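Local structure of polysaccharide biosynthesis protein CapD (Bacillus thuringiensis HD-771, 6BWC) at residues K114-Q119 / S160-T165. The protein binds NADP and UDP-N-acetylglucosamine and, as a member of the short-chain dehydrogenase family, probably acts in the pathway to CMP-pseudaminic acid. The protein carries 2 engineered substitutions. Numbering follows the deposited sequence.
Sequences KAAIAQ and SETTFT
I117, on the last turn of helix 98-118, meets F164 of strand 163-169 at the edge of its ring. From CB, the I117 side chain splits into two branches, and the S160 hydroxyl lies against both. I117 CG2 is 4.1 Å from S160 OG, and I117 CG1 is 4.0 Å from S160 OG. CG1 is anti to the carbonyl carbon (chi1 -70°). I117 CG1 lies near the plane of the F164 ring, 3.8 Å from F164 CZ. I117 CD1, at the tip, stays beside the same ring atom, 4.0 Å from F164 CZ. The two side chains cross at about a right angle.

A116 CB is 4.4 Å from F164 CE1. I150 and A153 of helix 138-156 also touch this ring, as does V124 of strand 123-129. The ring thus touches both helices.

No hydrogen bond joins the two segments. T162 OG1 is 3.5 Å from A116 O, but its hydrogen bond is with V121 O, in the link that follows the helix. S160 OG accepts from T162 N at 3.1 Å, which makes an ST turn just before the strand.

The helix end packs on the start of strand 163-169 and the loop before it, mainly through apolar atoms. Helix 98-118 leads into strand 123-129, and helix 138-156 into the neighbouring parallel strand 163-169, the alternating layout of a Rossmann fold.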
ATOM      1  N   LYS C 114     -10.209  -9.825 -10.174  1.00 13.81           N
ATOM      2  CA  LYS C 114     -10.473  -9.856  -8.744  1.00 14.19           C
ATOM      3  C   LYS C 114     -11.801  -9.159  -8.382  1.00 14.03           C
ATOM      4  O   LYS C 114     -12.599  -9.681  -7.609  1.00 13.93           O
ATOM      5  CB  LYS C 114      -9.303  -9.156  -8.064  1.00 15.13           C
ATOM      6  CG  LYS C 114      -9.231  -9.280  -6.557  1.00 16.28           C
ATOM      7  CD  LYS C 114      -8.134  -8.365  -5.970  1.00 17.14           C
ATOM      8  CE  LYS C 114      -8.463  -7.912  -4.521  1.00 17.46           C
ATOM      9  NZ  LYS C 114      -8.010  -6.511  -4.209  1.00 17.43           N
ATOM     10  N   ALA C 115     -12.020  -7.980  -8.957  1.00 13.85           N
ATOM     11  CA  ALA C 115     -13.226  -7.189  -8.729  1.00 13.90           C
ATOM     12  C   ALA C 115     -14.492  -7.832  -9.301  1.00 14.67           C
ATOM     13  O   ALA C 115     -15.595  -7.691  -8.725  1.00 14.80           O
ATOM     14  CB  ALA C 115     -13.061  -5.807  -9.338  1.00 13.66           C
ATOM     15  N   ALA C 116     -14.334  -8.480 -10.461  1.00 15.01           N
ATOM     16  CA  ALA C 116     -15.429  -9.120 -11.171  1.00 14.98           C
ATOM     17  C   ALA C 116     -15.917 -10.368 -10.437  1.00 15.34           C
ATOM     18  O   ALA C 116     -17.139 -10.606 -10.341  1.00 15.04           O
ATOM     19  CB  ALA C 116     -14.983  -9.458 -12.579  1.00 15.26           C
ATOM     20  N   ILE C 117     -14.966 -11.146  -9.906  1.00 15.63           N
ATOM     21  CA  ILE C 117     -15.299 -12.273  -9.021  1.00 15.88           C
ATOM     22  C   ILE C 117     -16.001 -11.778  -7.769  1.00 16.36           C
ATOM     23  O   ILE C 117     -17.016 -12.334  -7.395  1.00 16.80           O
ATOM     24  CB  ILE C 117     -14.053 -13.100  -8.637  1.00 15.65           C
ATOM     25  CG1 ILE C 117     -13.547 -13.856  -9.872  1.00 15.43           C
ATOM     26  CG2 ILE C 117     -14.355 -14.077  -7.497  1.00 15.62           C
ATOM     27  CD1 ILE C 117     -12.105 -14.278  -9.782  1.00 15.37           C
ATOM     28  N   ALA C 118     -15.468 -10.726  -7.149  1.00 17.14           N
ATOM     29  CA  ALA C 118     -16.010 -10.199  -5.884  1.00 17.75           C
ATOM     30  C   ALA C 118     -17.444  -9.675  -6.011  1.00 18.29           C
ATOM     31  O   ALA C 118     -18.229  -9.866  -5.094  1.00 18.61           O
ATOM     32  CB  ALA C 118     -15.094  -9.124  -5.299  1.00 17.43           C
ATOM     33  N   GLN C 119     -17.781  -9.040  -7.139  1.00 18.98           N
ATOM     34  CA  GLN C 119     -19.144  -8.509  -7.381  1.00 19.58           C
ATOM     35  C   GLN C 119     -20.116  -9.482  -8.079  1.00 19.64           C
ATOM     36  O   GLN C 119     -21.266  -9.111  -8.401  1.00 19.12           O
ATOM     37  CB  GLN C 119     -19.067  -7.191  -8.162  1.00 19.67           C
ATOM     38  CG  GLN C 119     -18.437  -6.071  -7.356  1.00 19.98           C
ATOM     39  CD  GLN C 119     -19.415  -5.385  -6.421  1.00 20.43           C
ATOM     40  OE1 GLN C 119     -20.447  -5.952  -6.050  1.00 20.69           O
ATOM     41  NE2 GLN C 119     -19.114  -4.132  -6.063  1.00 20.92           N
ATOM     42  N   SER C 160     -17.097 -19.555  -8.300  1.00 20.82           N
ATOM     43  CA  SER C 160     -17.571 -18.324  -8.924  1.00 20.98           C
ATOM     44  C   SER C 160     -18.284 -18.753 -10.219  1.00 22.78           C
ATOM     45  O   SER C 160     -17.813 -19.671 -10.924  1.00 23.91           O
ATOM     46  CB  SER C 160     -16.386 -17.357  -9.177  1.00 20.32           C
ATOM     47  OG  SER C 160     -16.688 -16.288 -10.052  1.00 19.45           O
ATOM     48  N   GLU C 161     -19.443 -18.144 -10.484  1.00 22.60           N
ATOM     49  CA  GLU C 161     -20.132 -18.319 -11.748  1.00 22.37           C
ATOM     50  C   GLU C 161     -19.557 -17.404 -12.818  1.00 20.29           C
ATOM     51  O   GLU C 161     -19.891 -17.582 -13.986  1.00 20.22           O
ATOM     52  CB  GLU C 161     -21.639 -18.035 -11.604  1.00 24.85           C
ATOM     53  CG  GLU C 161     -22.374 -18.841 -10.539  1.00 26.63           C
ATOM     54  CD  GLU C 161     -22.234 -20.370 -10.673  1.00 29.97           C
ATOM     55  OE1 GLU C 161     -22.555 -21.056  -9.674  1.00 33.99           O
ATOM     56  OE2 GLU C 161     -21.821 -20.919 -11.733  1.00 29.85           O
ATOM     57  N   THR C 162     -18.726 -16.427 -12.426  1.00 18.58           N
ATOM     58  CA  THR C 162     -18.136 -15.440 -13.353  1.00 17.62           C
ATOM     59  C   THR C 162     -17.287 -16.080 -14.450  1.00 17.04           C
ATOM     60  O   THR C 162     -16.382 -16.816 -14.172  1.00 17.74           O
ATOM     61  CB  THR C 162     -17.252 -14.398 -12.623  1.00 16.89           C
ATOM     62  OG1 THR C 162     -18.047 -13.667 -11.697  1.00 16.37           O
ATOM     63  CG2 THR C 162     -16.644 -13.399 -13.599  1.00 16.91           C
ATOM     64  N   THR C 163     -17.553 -15.723 -15.689  1.00 16.88           N
ATOM     65  CA  THR C 163     -16.907 -16.318 -16.842  1.00 16.77           C
ATOM     66  C   THR C 163     -15.815 -15.369 -17.370  1.00 16.76           C
ATOM     67  O   THR C 163     -15.988 -14.163 -17.295  1.00 18.28           O
ATOM     68  CB  THR C 163     -18.002 -16.642 -17.871  1.00 16.74           C
ATOM     69  OG1 THR C 163     -18.079 -18.058 -18.010  1.00 16.81           O
ATOM     70  CG2 THR C 163     -17.765 -15.978 -19.251  1.00 17.26           C
ATOM     71  N   PHE C 164     -14.707 -15.886 -17.899  1.00 15.95           N
ATOM     72  CA  PHE C 164     -13.685 -15.017 -18.505  1.00 15.88           C
ATOM     73  C   PHE C 164     -13.300 -15.456 -19.911  1.00 16.42           C
ATOM     74  O   PHE C 164     -13.127 -16.639 -20.167  1.00 17.02           O
ATOM     75  CB  PHE C 164     -12.442 -14.991 -17.643  1.00 15.88           C
ATOM     76  CG  PHE C 164     -12.685 -14.512 -16.239  1.00 15.53           C
ATOM     77  CD1 PHE C 164     -12.656 -13.154 -15.946  1.00 15.42           C
ATOM     78  CD2 PHE C 164     -12.933 -15.428 -15.208  1.00 15.06           C
ATOM     79  CE1 PHE C 164     -12.873 -12.712 -14.647  1.00 15.63           C
ATOM     80  CE2 PHE C 164     -13.150 -15.003 -13.916  1.00 14.84           C
ATOM     81  CZ  PHE C 164     -13.116 -13.645 -13.631  1.00 15.58           C
ATOM     82  N   THR C 165     -13.167 -14.505 -20.830  1.00 16.61           N
ATOM     83  CA  THR C 165     -12.860 -14.818 -22.217  1.00 16.98           C
ATOM     84  C   THR C 165     -12.001 -13.736 -22.828  1.00 17.04           C
ATOM     85  O   THR C 165     -12.153 -12.562 -22.504  1.00 17.85           O
ATOM     86  CB  THR C 165     -14.135 -14.882 -23.083  1.00 17.65           C
ATOM     87  OG1 THR C 165     -15.239 -15.374 -22.314  1.00 19.17           O
ATOM     88  CG2 THR C 165     -13.917 -15.768 -24.274  1.00 17.54           C
TER